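Local coordinates for protein alanine racemase, biosynthetic (Pseudomonas aeruginosa PAO1, PDB 6A2F) that belongs to the alanine racemase family, pairing an N-terminal TIM-barrel domain with a C-terminal beta domain, and carries a pyridoxal phosphate cofactor, at residues 100-110 and 141-151. Residues are numbered along the deposited sequence; the frame is centred on the assembly and turned at random.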
loop_
_atom_site.group_PDB
_atom_site.type_symbol
_atom_site.label_atom_id
_atom_site.label_comp_id
_atom_site.label_asym_id
_atom_site.label_seq_id
_atom_site.Cartn_x
_atom_site.Cartn_y
_atom_site.Cartn_z
ATOM N N ILE A 100 -24.433 -15.564 -2.208
ATOM C CA ILE A 100 -24.104 -16.928 -1.786
ATOM C C ILE A 100 -23.218 -17.606 -2.845
ATOM O O ILE A 100 -23.621 -17.750 -3.998
ATOM C CB ILE A 100 -25.367 -17.767 -1.478
ATOM C CG1 ILE A 100 -26.144 -17.150 -0.310
ATOM C CG2 ILE A 100 -24.984 -19.207 -1.159
ATOM C CD1 ILE A 100 -27.530 -17.722 -0.105
ATOM N N GLN A 101 -22.014 -18.008 -2.427
ATOM C CA GLN A 101 -20.967 -18.544 -3.312
ATOM C C GLN A 101 -20.651 -20.002 -3.055
ATOM O O GLN A 101 -20.130 -20.682 -3.934
ATOM C CB GLN A 101 -19.648 -17.815 -3.082
ATOM C CG GLN A 101 -19.686 -16.326 -3.284
ATOM C CD GLN A 101 -18.561 -15.619 -2.560
ATOM O OE1 GLN A 101 -17.992 -16.137 -1.595
ATOM N NE2 GLN A 101 -18.240 -14.422 -3.019
ATOM N N GLY A 102 -20.904 -20.460 -1.831
ATOM C CA GLY A 102 -20.484 -21.788 -1.405
ATOM C C GLY A 102 -21.501 -22.452 -0.506
ATOM O O GLY A 102 -22.419 -21.800 -0.006
ATOM N N ALA A 103 -21.333 -23.759 -0.312
ATOM C CA ALA A 103 -22.249 -24.551 0.506
ATOM C C ALA A 103 -22.262 -24.047 1.954
ATOM O O ALA A 103 -23.334 -23.854 2.542
ATOM C CB ALA A 103 -21.882 -26.031 0.440
ATOM N N GLU A 104 -21.073 -23.809 2.509
ATOM C CA GLU A 104 -20.945 -23.335 3.888
ATOM C C GLU A 104 -21.701 -22.015 4.082
ATOM O O GLU A 104 -22.528 -21.894 4.989
ATOM C CB GLU A 104 -19.468 -23.197 4.297
ATOM C CG GLU A 104 -18.639 -24.478 4.194
ATOM C CD GLU A 104 -18.119 -24.762 2.782
ATOM O OE1 GLU A 104 -18.105 -23.841 1.931
ATOM O OE2 GLU A 104 -17.713 -25.917 2.520
ATOM N N GLN A 105 -21.434 -21.049 3.204
ATOM C CA GLN A 105 -22.087 -19.740 3.240
ATOM C C GLN A 105 -23.603 -19.853 3.068
ATOM O O GLN A 105 -24.364 -19.248 3.822
ATOM C CB GLN A 105 -21.500 -18.834 2.159
ATOM C CG GLN A 105 -21.960 -17.390 2.221
ATOM C CD GLN A 105 -21.251 -16.525 1.203
ATOM O OE1 GLN A 105 -21.338 -16.763 -0.000
ATOM N NE2 GLN A 105 -20.546 -15.507 1.681
ATOM N N GLY A 106 -24.032 -20.626 2.076
ATOM C CA GLY A 106 -25.458 -20.865 1.838
ATOM C C GLY A 106 -26.171 -21.452 3.041
ATOM O O GLY A 106 -27.305 -21.074 3.355
ATOM N N GLU A 107 -25.488 -22.369 3.721
ATOM C CA GLU A 107 -26.013 -22.999 4.923
ATOM C C GLU A 107 -26.105 -21.979 6.069
ATOM O O GLU A 107 -27.036 -22.024 6.879
ATOM C CB GLU A 107 -25.145 -24.203 5.305
ATOM C CG GLU A 107 -25.922 -25.423 5.777
ATOM C CD GLU A 107 -26.967 -25.903 4.776
ATOM O OE1 GLU A 107 -26.592 -26.497 3.741
ATOM O OE2 GLU A 107 -28.173 -25.697 5.036
ATOM N N ALA A 108 -25.151 -21.048 6.119
ATOM C CA ALA A 108 -25.159 -19.992 7.131
ATOM C C ALA A 108 -26.345 -19.035 6.953
ATOM O O ALA A 108 -26.949 -18.595 7.939
ATOM C CB ALA A 108 -23.840 -19.231 7.126
ATOM N N PHE A 109 -26.672 -18.723 5.698
ATOM C CA PHE A 109 -27.830 -17.887 5.393
ATOM C C PHE A 109 -29.134 -18.568 5.813
ATOM O O PHE A 109 -29.967 -17.961 6.484
ATOM C CB PHE A 109 -27.876 -17.518 3.907
ATOM C CG PHE A 109 -29.203 -16.959 3.468
ATOM C CD1 PHE A 109 -29.560 -15.648 3.781
ATOM C CD2 PHE A 109 -30.104 -17.748 2.760
ATOM C CE1 PHE A 109 -30.783 -15.133 3.386
ATOM C CE2 PHE A 109 -31.329 -17.236 2.361
ATOM C CZ PHE A 109 -31.669 -15.927 2.672
ATOM N N LEU A 110 -29.296 -19.825 5.408
ATOM C CA LEU A 110 -30.435 -20.647 5.822
ATOM C C LEU A 110 -30.606 -20.671 7.340
ATOM O O LEU A 110 -31.714 -20.483 7.845
ATOM C CB LEU A 110 -30.279 -22.076 5.283
ATOM C CG LEU A 110 -30.965 -22.519 3.977
ATOM C CD1 LEU A 110 -31.133 -21.386 2.981
ATOM C CD2 LEU A 110 -30.211 -23.678 3.335
ATOM N N TRP A 141 -29.202 -25.044 -5.487
ATOM C CA TRP A 141 -29.459 -23.922 -4.584
ATOM C C TRP A 141 -30.605 -23.036 -5.065
ATOM O O TRP A 141 -31.343 -22.482 -4.248
ATOM C CB TRP A 141 -28.185 -23.119 -4.317
ATOM C CG TRP A 141 -27.348 -23.768 -3.275
ATOM C CD1 TRP A 141 -26.320 -24.643 -3.476
ATOM C CD2 TRP A 141 -27.493 -23.638 -1.856
ATOM N NE1 TRP A 141 -25.806 -25.055 -2.270
ATOM C CE2 TRP A 141 -26.508 -24.454 -1.260
ATOM C CE3 TRP A 141 -28.357 -22.908 -1.033
ATOM C CZ2 TRP A 141 -26.359 -24.560 0.126
ATOM C CZ3 TRP A 141 -28.209 -23.009 0.345
ATOM C CH2 TRP A 141 -27.216 -23.832 0.910
ATOM N N HIS A 142 -30.764 -22.918 -6.384
ATOM C CA HIS A 142 -31.908 -22.203 -6.941
ATOM C C HIS A 142 -33.213 -22.877 -6.508
ATOM O O HIS A 142 -34.137 -22.202 -6.047
ATOM C CB HIS A 142 -31.833 -22.096 -8.467
ATOM C CG HIS A 142 -32.961 -21.312 -9.065
ATOM N ND1 HIS A 142 -34.178 -21.879 -9.379
ATOM C CD2 HIS A 142 -33.063 -20.000 -9.382
ATOM C CE1 HIS A 142 -34.979 -20.949 -9.873
ATOM N NE2 HIS A 142 -34.327 -19.800 -9.884
ATOM N N ALA A 143 -33.265 -24.204 -6.647
ATOM C CA ALA A 143 -34.415 -25.013 -6.224
ATOM C C ALA A 143 -34.763 -24.829 -4.742
ATOM O O ALA A 143 -35.938 -24.809 -4.376
ATOM C CB ALA A 143 -34.174 -26.487 -6.534
ATOM N N ARG A 144 -33.743 -24.688 -3.901
ATOM C CA ARG A 144 -33.955 -24.491 -2.472
ATOM C C ARG A 144 -34.463 -23.082 -2.169
ATOM O O ARG A 144 -35.331 -22.901 -1.312
ATOM C CB ARG A 144 -32.665 -24.772 -1.688
ATOM C CG ARG A 144 -32.884 -25.215 -0.240
ATOM C CD ARG A 144 -31.625 -25.842 0.372
ATOM N NE ARG A 144 -30.781 -26.490 -0.639
ATOM C CZ ARG A 144 -29.648 -27.145 -0.395
ATOM N NH1 ARG A 144 -29.188 -27.278 0.847
ATOM N NH2 ARG A 144 -28.974 -27.682 -1.411
ATOM N N LEU A 145 -33.939 -22.093 -2.892
ATOM C CA LEU A 145 -34.095 -20.688 -2.505
ATOM C C LEU A 145 -35.193 -19.899 -3.213
ATOM O O LEU A 145 -35.590 -18.844 -2.720
ATOM C CB LEU A 145 -32.758 -19.943 -2.634
ATOM C CG LEU A 145 -31.651 -20.342 -1.653
ATOM C CD1 LEU A 145 -30.322 -19.724 -2.067
ATOM C CD2 LEU A 145 -32.004 -19.941 -0.227
ATOM N N ARG A 146 -35.680 -20.398 -4.351
ATOM C CA ARG A 146 -36.618 -19.637 -5.188
ATOM C C ARG A 146 -37.894 -19.164 -4.474
ATOM O O ARG A 146 -38.367 -18.054 -4.733
ATOM C CB ARG A 146 -36.959 -20.394 -6.483
ATOM C CG ARG A 146 -37.964 -19.699 -7.411
ATOM C CD ARG A 146 -37.430 -18.424 -8.064
ATOM N NE ARG A 146 -37.645 -17.224 -7.249
ATOM C CZ ARG A 146 -37.314 -15.985 -7.620
ATOM N NH1 ARG A 146 -36.747 -15.757 -8.801
ATOM N NH2 ARG A 146 -37.553 -14.966 -6.806
ATOM N N SER A 147 -38.441 -19.996 -3.587
ATOM C CA SER A 147 -39.619 -19.611 -2.803
ATOM C C SER A 147 -39.350 -19.621 -1.287
ATOM O O SER A 147 -40.285 -19.718 -0.482
ATOM C CB SER A 147 -40.843 -20.476 -3.164
ATOM O OG SER A 147 -40.697 -21.809 -2.702
ATOM N N HIS A 148 -38.075 -19.510 -0.913
ATOM C CA HIS A 148 -37.679 -19.383 0.489
ATOM C C HIS A 148 -38.142 -18.036 1.058
ATOM O O HIS A 148 -37.930 -16.996 0.429
ATOM C CB HIS A 148 -36.156 -19.527 0.644
ATOM C CG HIS A 148 -35.697 -19.600 2.071
ATOM N ND1 HIS A 148 -35.379 -20.789 2.692
ATOM C CD2 HIS A 148 -35.515 -18.631 3.001
ATOM C CE1 HIS A 148 -35.015 -20.550 3.939
ATOM N NE2 HIS A 148 -35.092 -19.249 4.152
ATOM N N PRO A 149 -38.761 -18.053 2.257
ATOM C CA PRO A 149 -39.334 -16.856 2.885
ATOM C C PRO A 149 -38.336 -15.726 3.183
ATOM O O PRO A 149 -38.746 -14.570 3.307
ATOM C CB PRO A 149 -39.924 -17.393 4.193
ATOM C CG PRO A 149 -39.207 -18.679 4.447
ATOM C CD PRO A 149 -38.978 -19.254 3.086
ATOM N N GLY A 150 -37.054 -16.060 3.312
ATOM C CA GLY A 150 -36.015 -15.063 3.565
ATOM C C GLY A 150 -35.402 -14.479 2.300
ATOM O O GLY A 150 -34.486 -13.662 2.370
ATOM N N VAL A 151 -35.896 -14.896 1.147
ATOM C CA VAL A 151 -35.368 -14.405 -0.111
ATOM C C VAL A 151 -36.368 -13.494 -0.794
ATOM O O VAL A 151 -37.516 -13.860 -0.984
ATOM C CB VAL A 151 -35.038 -15.559 -1.074
ATOM C CG1 VAL A 151 -34.596 -15.015 -2.417
ATOM C CG2 VAL A 151 -33.984 -16.479 -0.485
#
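Leu145 and Leu110 meet at the apolar centre, where Leu145 CD2 lies 3.6 Å from Leu110 CD1 and also presses on the rim of Phe109, 3.8 Å from its CE2. The other branch of Leu145 reaches Ile100 tip to tip, CD1 to CD1 at 4.0 Å, so one forked side chain serves three residues of the opposite segment. Phe109 turns its CG away from its own N (chi1 166°), which carries the ring to the turn His148 to Val151 that leads into strand 151-157; there Val151 CG2 packs obliquely on CE2 and CZ and the carbonyl O of Gly150 lies in the ring plane at the edge, 3.6 Å from CZ. Nearer the surface, the His148 ring meets Leu110 CD1 through CE1.

Trp141 illustrates how a large side chain can span a wide gap between helix axes: as a knob it sits in the hole formed by Ala103, Gly106, Glu107 and Leu110. Its CH2 comes within 3.4 Å of Gly106 C, an approach allowed by the bare glycine backbone, while Leu110 CD2 packs obliquely on CZ3. A stacked Phe133 adds to the setting of this indole.

At the polar edge, Arg144 lays CD against Leu110 CD2 and brings NH1 to 4.0 Å from Glu107 OE1, a long salt bridge, with the carboxylate and guanidinium planes 35° apart. No hydrogen bond joins the segments; the contact rests on van der Waals packing, with the charged pair at its edge.

Strand 118-123 lies beneath, its Val120 touching Ile100, Phe109 and Val151. Helices 103-110 and 141-145 run almost parallel, at 3° and 12.5 Å apart, flanking parallel neighbouring strands: the packing of successive beta-alpha units in the TIM-barrel domain of the alanine racemase family.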